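PDB 4XT0: protein LigF from Sphingobium sp. SYK-6, which cleaves the beta-aryl ether bonds of lignin stereospecifically, as a glutathione-dependent enzyme of the glutathione S-transferase superfamily. Local coordinates for residues A[19-24]-A[29-34]; A[100-105]-A[187-192]. All blocks are in the same frame, centred on the assembly; numbering follows the deposited sequence.

The two contacts lie in different domains and hold no element in common. Interaction 1 is local. It joins helix 15-26 to the edge strand 32-35 across a short turn of the thioredoxin-like N-terminal domain. It is only partly buried, and its strand side reaches the surface. Interaction 2 bridges 81 intervening residues and is buried. It sets the long helix 93-121 against the loop ahead of helix 195-204 in the helical C-terminal domain. Each has an aliphatic methyl over an aromatic face. The polar part differs: a direct backbone hydrogen bond in interaction 1, a water in interaction 2. Their centres are about 21 Å apart, and they do not touch.

Interaction 1: A[19-24]-A[29-34]; sequences KPLATL and LEFEQV
Phe31 carries CG between its backbone N and carbonyl carbon (chi1 71°), which swings the ring toward Leu24. In Leu24, CG stands beside the backbone N and opposite the carbonyl carbon, and with chi2 158° this brings CD1 over the ring. The result is a CH-pi contact: Leu24 CD1 sits 3.8 Å from the centroid of the Phe31 ring, only 10° off its normal. Leu24 CB comes over the same ring, 3.6 Å from Phe31 CE1. Leu21 CD1 approaches obliquely, 3.9 Å from Phe31 CZ. That methyl also lies against the amide end of the extended Gln33, 3.6 Å from Gln33 OE1. Gln33 OE1 is hydrogen-bonded to Tyr25 OH and Gln33 NE2 to Ser246 OG. The other branch of Leu24 crosses Leu29, with Leu24 CD2 4.1 Å from Leu29 CD1. The backbone adds a hydrogen bond, Leu29 N to Leu24 O, of 3.0 Å. This closes the turn of the beta-alpha-beta unit of the thioredoxin fold, formed by strand 6-10, helix 15-26 and strand 32-35. Leu21 and Leu24 pack the helix against Phe31 and the lead-in to the strand. Such packing has little directionality, so the backbone bond and Gln33 amide probably fix the chain's path.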
loop_
_atom_site.group_PDB
_atom_site.type_symbol
_atom_site.label_atom_id
_atom_site.label_comp_id
_atom_site.label_asym_id
_atom_site.label_seq_id
_atom_site.Cartn_x
_atom_site.Cartn_y
_atom_site.Cartn_z
ATOM N N LYS A 19 14.876 3.683 0.008
ATOM C CA LYS A 19 13.973 4.712 0.523
ATOM C C LYS A 19 14.469 5.276 1.867
ATOM O O LYS A 19 14.757 6.471 1.943
ATOM C CB LYS A 19 12.532 4.183 0.644
ATOM C CG LYS A 19 11.942 3.550 -0.650
ATOM C CD LYS A 19 10.453 3.198 -0.431
ATOM C CE LYS A 19 9.877 2.247 -1.491
ATOM N NZ LYS A 19 8.520 1.739 -1.072
ATOM N N PRO A 20 14.614 4.430 2.922
ATOM C CA PRO A 20 15.115 5.084 4.150
ATOM C C PRO A 20 16.590 5.485 4.094
ATOM O O PRO A 20 17.016 6.387 4.831
ATOM C CB PRO A 20 14.885 4.020 5.246
ATOM C CG PRO A 20 14.920 2.699 4.517
ATOM C CD PRO A 20 14.345 2.990 3.125
ATOM N N LEU A 21 17.365 4.840 3.232
ATOM C CA LEU A 21 18.770 5.187 3.100
ATOM C C LEU A 21 18.894 6.612 2.558
ATOM O O LEU A 21 19.628 7.438 3.109
ATOM C CB LEU A 21 19.481 4.170 2.198
ATOM C CG LEU A 21 21.001 3.998 2.263
ATOM C CD1 LEU A 21 21.456 3.603 3.655
ATOM C CD2 LEU A 21 21.468 2.962 1.225
ATOM N N ALA A 22 18.167 6.904 1.477
ATOM C CA ALA A 22 18.170 8.252 0.895
ATOM C C ALA A 22 17.610 9.286 1.898
ATOM O O ALA A 22 18.130 10.388 2.026
ATOM C CB ALA A 22 17.360 8.271 -0.412
ATOM N N THR A 23 16.554 8.915 2.612
ATOM C CA THR A 23 15.959 9.799 3.617
ATOM C C THR A 23 16.986 10.186 4.691
ATOM O O THR A 23 17.114 11.353 5.032
ATOM C CB THR A 23 14.724 9.135 4.255
ATOM O OG1 THR A 23 13.773 8.849 3.223
ATOM C CG2 THR A 23 14.052 10.055 5.309
ATOM N N LEU A 24 17.740 9.206 5.184
ATOM C CA LEU A 24 18.752 9.445 6.211
ATOM C C LEU A 24 19.837 10.412 5.728
ATOM O O LEU A 24 20.224 11.341 6.445
ATOM C CB LEU A 24 19.387 8.108 6.651
ATOM C CG LEU A 24 18.465 7.202 7.486
ATOM C CD1 LEU A 24 18.936 5.742 7.423
ATOM C CD2 LEU A 24 18.368 7.719 8.935
ATOM N N LEU A 29 21.258 12.863 8.842
ATOM C CA LEU A 29 21.223 12.102 10.089
ATOM C C LEU A 29 22.397 11.137 10.194
ATOM O O LEU A 29 22.705 10.417 9.246
ATOM C CB LEU A 29 19.906 11.330 10.207
ATOM C CG LEU A 29 18.683 12.209 10.487
ATOM C CD1 LEU A 29 17.394 11.440 10.307
ATOM C CD2 LEU A 29 18.764 12.769 11.908
ATOM N N GLU A 30 23.044 11.123 11.359
ATOM C CA GLU A 30 24.094 10.149 11.637
ATOM C C GLU A 30 23.482 8.786 11.996
ATOM O O GLU A 30 22.535 8.697 12.785
ATOM C CB GLU A 30 25.002 10.653 12.763
ATOM C CG GLU A 30 26.372 10.014 12.769
ATOM C CD GLU A 30 27.247 10.546 13.890
ATOM O OE1 GLU A 30 26.872 11.577 14.495
ATOM O OE2 GLU A 30 28.306 9.936 14.165
ATOM N N PHE A 31 24.017 7.732 11.395
ATOM C CA PHE A 31 23.490 6.391 11.581
ATOM C C PHE A 31 24.531 5.366 11.188
ATOM O O PHE A 31 25.421 5.659 10.387
ATOM C CB PHE A 31 22.216 6.174 10.755
ATOM C CG PHE A 31 22.450 6.094 9.255
ATOM C CD1 PHE A 31 22.670 7.244 8.504
ATOM C CD2 PHE A 31 22.434 4.865 8.602
ATOM C CE1 PHE A 31 22.876 7.175 7.119
ATOM C CE2 PHE A 31 22.637 4.780 7.227
ATOM C CZ PHE A 31 22.858 5.936 6.482
ATOM N N GLU A 32 24.418 4.167 11.750
ATOM C CA GLU A 32 25.254 3.058 11.319
ATOM C C GLU A 32 24.592 2.363 10.128
ATOM O O GLU A 32 23.458 1.876 10.207
ATOM C CB GLU A 32 25.499 2.065 12.466
ATOM C CG GLU A 32 26.558 1.027 12.135
ATOM C CD GLU A 32 26.654 -0.090 13.170
ATOM O OE1 GLU A 32 26.019 0.014 14.243
ATOM O OE2 GLU A 32 27.369 -1.079 12.903
ATOM N N GLN A 33 25.296 2.338 9.008
ATOM C CA GLN A 33 24.799 1.666 7.817
ATOM C C GLN A 33 25.202 0.192 7.875
ATOM O O GLN A 33 26.368 -0.125 7.686
ATOM C CB GLN A 33 25.353 2.350 6.548
ATOM C CG GLN A 33 24.712 1.869 5.252
ATOM C CD GLN A 33 25.024 2.767 4.070
ATOM O OE1 GLN A 33 24.997 3.993 4.183
ATOM N NE2 GLN A 33 25.304 2.161 2.921
ATOM N N VAL A 34 24.254 -0.699 8.163
ATOM C CA VAL A 34 24.571 -2.126 8.272
ATOM C C VAL A 34 24.160 -2.887 7.016
ATOM O O VAL A 34 22.977 -2.977 6.686
ATOM C CB VAL A 34 23.894 -2.781 9.504
ATOM C CG1 VAL A 34 24.268 -4.262 9.588
ATOM C CG2 VAL A 34 24.312 -2.063 10.776
#

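Interaction 2: A[100-105]-A[187-192]; sequences RVWTKW and YLVDTG
Trp102 and Leu188 meet side chain to side chain, at about a right angle. Both hold CG anti to the carbonyl carbon, with chi1 -81° in Trp102 and -70° in Leu188. This turns the indole out from helix 93-121 and lays the leucine across one of its faces. Leu188 CD2 is 3.8 Å from the centroid of the Trp102 six-membered ring, 15° off the normal, a CH-pi contact shifted toward the rim. Its nearest ring atom is Trp102 CZ2, at 3.7 Å. Leu188 CB lies nearer the pyrrole part, 3.8 Å from Trp102 NE1. Val189 adds a looser touch, its CG2 4.1 Å from Trp102 CD1.

The indole N-H does not bond directly to the loop. It donates to water 1, in the ring plane, with Trp102 NE1 2.9 Å from the water O. The same water donates to Leu188 O across 2.5 Å from the water O, short enough that its exact length is doubtful. A leucine in place of Trp102 would probably leave this water without its N-H donor and open a gap beneath Leu188. Ala196, Leu178 and Thr181 also pack on the indole.

From Val189 to Gly192 the loop makes a type I beta turn, closed by Gly192 N to Val189 O. Asp197, in the first turn of helix 195-204, grips the loop: its OD1 is hydrogen-bonded to Leu188 N. Its position is consistent with the N-capping-box aspartate known at this helix in glutathione S-transferases. The contact pins the loop between helices 161-182 and 195-204 onto helix 93-121 in the all-helical C-terminal domain of the glutathione S-transferase fold.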
loop_
_atom_site.group_PDB
_atom_site.type_symbol
_atom_site.label_atom_id
_atom_site.label_comp_id
_atom_site.label_asym_id
_atom_site.label_seq_id
_atom_site.Cartn_x
_atom_site.Cartn_y
_atom_site.Cartn_z
ATOM N N ARG A 100 1.478 11.122 -0.349
ATOM C CA ARG A 100 1.153 9.768 0.104
ATOM C C ARG A 100 0.466 8.961 -0.974
ATOM O O ARG A 100 0.624 7.746 -1.004
ATOM C CB ARG A 100 0.261 9.786 1.368
ATOM C CG ARG A 100 0.945 10.397 2.574
ATOM C CD ARG A 100 0.207 10.120 3.919
ATOM N NE ARG A 100 1.139 10.518 4.976
ATOM C CZ ARG A 100 0.955 11.531 5.812
ATOM N NH1 ARG A 100 -0.173 12.232 5.782
ATOM N NH2 ARG A 100 1.901 11.826 6.697
ATOM N N VAL A 101 -0.308 9.618 -1.846
ATOM C CA VAL A 101 -0.910 8.912 -2.975
ATOM C C VAL A 101 0.226 8.317 -3.823
ATOM O O VAL A 101 0.148 7.167 -4.253
ATOM C CB VAL A 101 -1.817 9.829 -3.832
ATOM C CG1 VAL A 101 -2.279 9.100 -5.109
ATOM C CG2 VAL A 101 -3.046 10.270 -3.022
ATOM N N TRP A 102 1.294 9.089 -4.033
ATOM C CA TRP A 102 2.459 8.584 -4.777
ATOM C C TRP A 102 3.190 7.472 -4.050
ATOM O O TRP A 102 3.635 6.511 -4.684
ATOM C CB TRP A 102 3.475 9.709 -5.072
ATOM C CG TRP A 102 3.107 10.552 -6.252
ATOM C CD1 TRP A 102 2.679 11.841 -6.227
ATOM C CD2 TRP A 102 3.136 10.153 -7.622
ATOM N NE1 TRP A 102 2.436 12.281 -7.500
ATOM C CE2 TRP A 102 2.696 11.267 -8.380
ATOM C CE3 TRP A 102 3.478 8.976 -8.295
ATOM C CZ2 TRP A 102 2.606 11.234 -9.772
ATOM C CZ3 TRP A 102 3.383 8.945 -9.683
ATOM C CH2 TRP A 102 2.953 10.068 -10.403
ATOM N N THR A 103 3.388 7.623 -2.736
ATOM C CA THR A 103 4.219 6.650 -2.037
ATOM C C THR A 103 3.459 5.329 -1.894
ATOM O O THR A 103 4.046 4.262 -2.006
ATOM C CB THR A 103 4.711 7.166 -0.647
ATOM O OG1 THR A 103 3.607 7.459 0.218
ATOM C CG2 THR A 103 5.605 8.418 -0.807
ATOM N N LYS A 104 2.154 5.388 -1.665
ATOM C CA LYS A 104 1.397 4.153 -1.527
ATOM C C LYS A 104 1.222 3.494 -2.901
ATOM O O LYS A 104 1.116 2.276 -3.000
ATOM C CB LYS A 104 0.046 4.409 -0.846
ATOM C CG LYS A 104 -1.047 4.994 -1.765
ATOM C CD LYS A 104 -2.172 5.594 -0.900
ATOM C CE LYS A 104 -2.867 4.527 -0.032
ATOM N NZ LYS A 104 -3.707 3.594 -0.899
ATOM N N TRP A 105 1.234 4.290 -3.966
ATOM C CA TRP A 105 1.175 3.725 -5.307
ATOM C C TRP A 105 2.453 2.939 -5.625
ATOM O O TRP A 105 2.408 1.938 -6.323
ATOM C CB TRP A 105 0.952 4.823 -6.337
ATOM C CG TRP A 105 0.926 4.354 -7.748
ATOM C CD1 TRP A 105 -0.101 3.730 -8.397
ATOM C CD2 TRP A 105 1.972 4.523 -8.701
ATOM N NE1 TRP A 105 0.251 3.486 -9.708
ATOM C CE2 TRP A 105 1.517 3.968 -9.922
ATOM C CE3 TRP A 105 3.253 5.084 -8.654
ATOM C CZ2 TRP A 105 2.303 3.951 -11.075
ATOM C CZ3 TRP A 105 4.030 5.075 -9.804
ATOM C CH2 TRP A 105 3.549 4.512 -10.998
ATOM N N TYR A 187 9.328 17.740 -10.003
ATOM C CA TYR A 187 9.187 16.699 -8.986
ATOM C C TYR A 187 7.742 16.238 -8.929
ATOM O O TYR A 187 6.857 16.916 -9.444
ATOM C CB TYR A 187 9.656 17.210 -7.615
ATOM C CG TYR A 187 11.144 17.535 -7.551
ATOM C CD1 TYR A 187 12.089 16.519 -7.464
ATOM C CD2 TYR A 187 11.598 18.849 -7.558
ATOM C CE1 TYR A 187 13.437 16.795 -7.397
ATOM C CE2 TYR A 187 12.968 19.137 -7.493
ATOM C CZ TYR A 187 13.877 18.101 -7.407
ATOM O OH TYR A 187 15.235 18.351 -7.341
ATOM N N LEU A 188 7.481 15.103 -8.283
ATOM C CA LEU A 188 6.148 14.508 -8.391
ATOM C C LEU A 188 5.053 15.390 -7.754
ATOM O O LEU A 188 3.958 15.495 -8.306
ATOM C CB LEU A 188 6.145 13.100 -7.794
ATOM C CG LEU A 188 6.947 12.122 -8.664
ATOM C CD1 LEU A 188 7.171 10.788 -7.963
ATOM C CD2 LEU A 188 6.277 11.914 -10.023
ATOM N N VAL A 189 5.355 16.040 -6.629
ATOM C CA VAL A 189 4.435 17.030 -6.021
ATOM C C VAL A 189 5.028 18.422 -6.235
ATOM O O VAL A 189 6.227 18.619 -6.020
ATOM C CB VAL A 189 4.224 16.762 -4.504
ATOM C CG1 VAL A 189 3.133 17.688 -3.911
ATOM C CG2 VAL A 189 3.879 15.273 -4.273
ATOM N N ASP A 190 4.209 19.390 -6.639
ATOM C CA ASP A 190 4.758 20.638 -7.174
ATOM C C ASP A 190 5.324 21.564 -6.093
ATOM O O ASP A 190 5.856 22.622 -6.402
ATOM C CB ASP A 190 3.714 21.390 -8.035
ATOM C CG ASP A 190 2.423 21.755 -7.277
ATOM O OD1 ASP A 190 2.398 21.758 -6.026
ATOM O OD2 ASP A 190 1.431 22.095 -7.966
ATOM N N THR A 191 5.215 21.158 -4.832
ATOM C CA THR A 191 5.889 21.869 -3.738
ATOM C C THR A 191 7.377 21.503 -3.675
ATOM O O THR A 191 8.137 22.073 -2.887
ATOM C CB THR A 191 5.254 21.559 -2.366
ATOM O OG1 THR A 191 4.950 20.159 -2.289
ATOM C CG2 THR A 191 3.975 22.369 -2.180
ATOM N N GLY A 192 7.786 20.541 -4.498
ATOM C CA GLY A 192 9.194 20.193 -4.600
ATOM C C GLY A 192 9.533 18.807 -4.081
ATOM O O GLY A 192 8.653 18.015 -3.740
HETATM O O HOH W 1 1.567 14.946 -8.272
#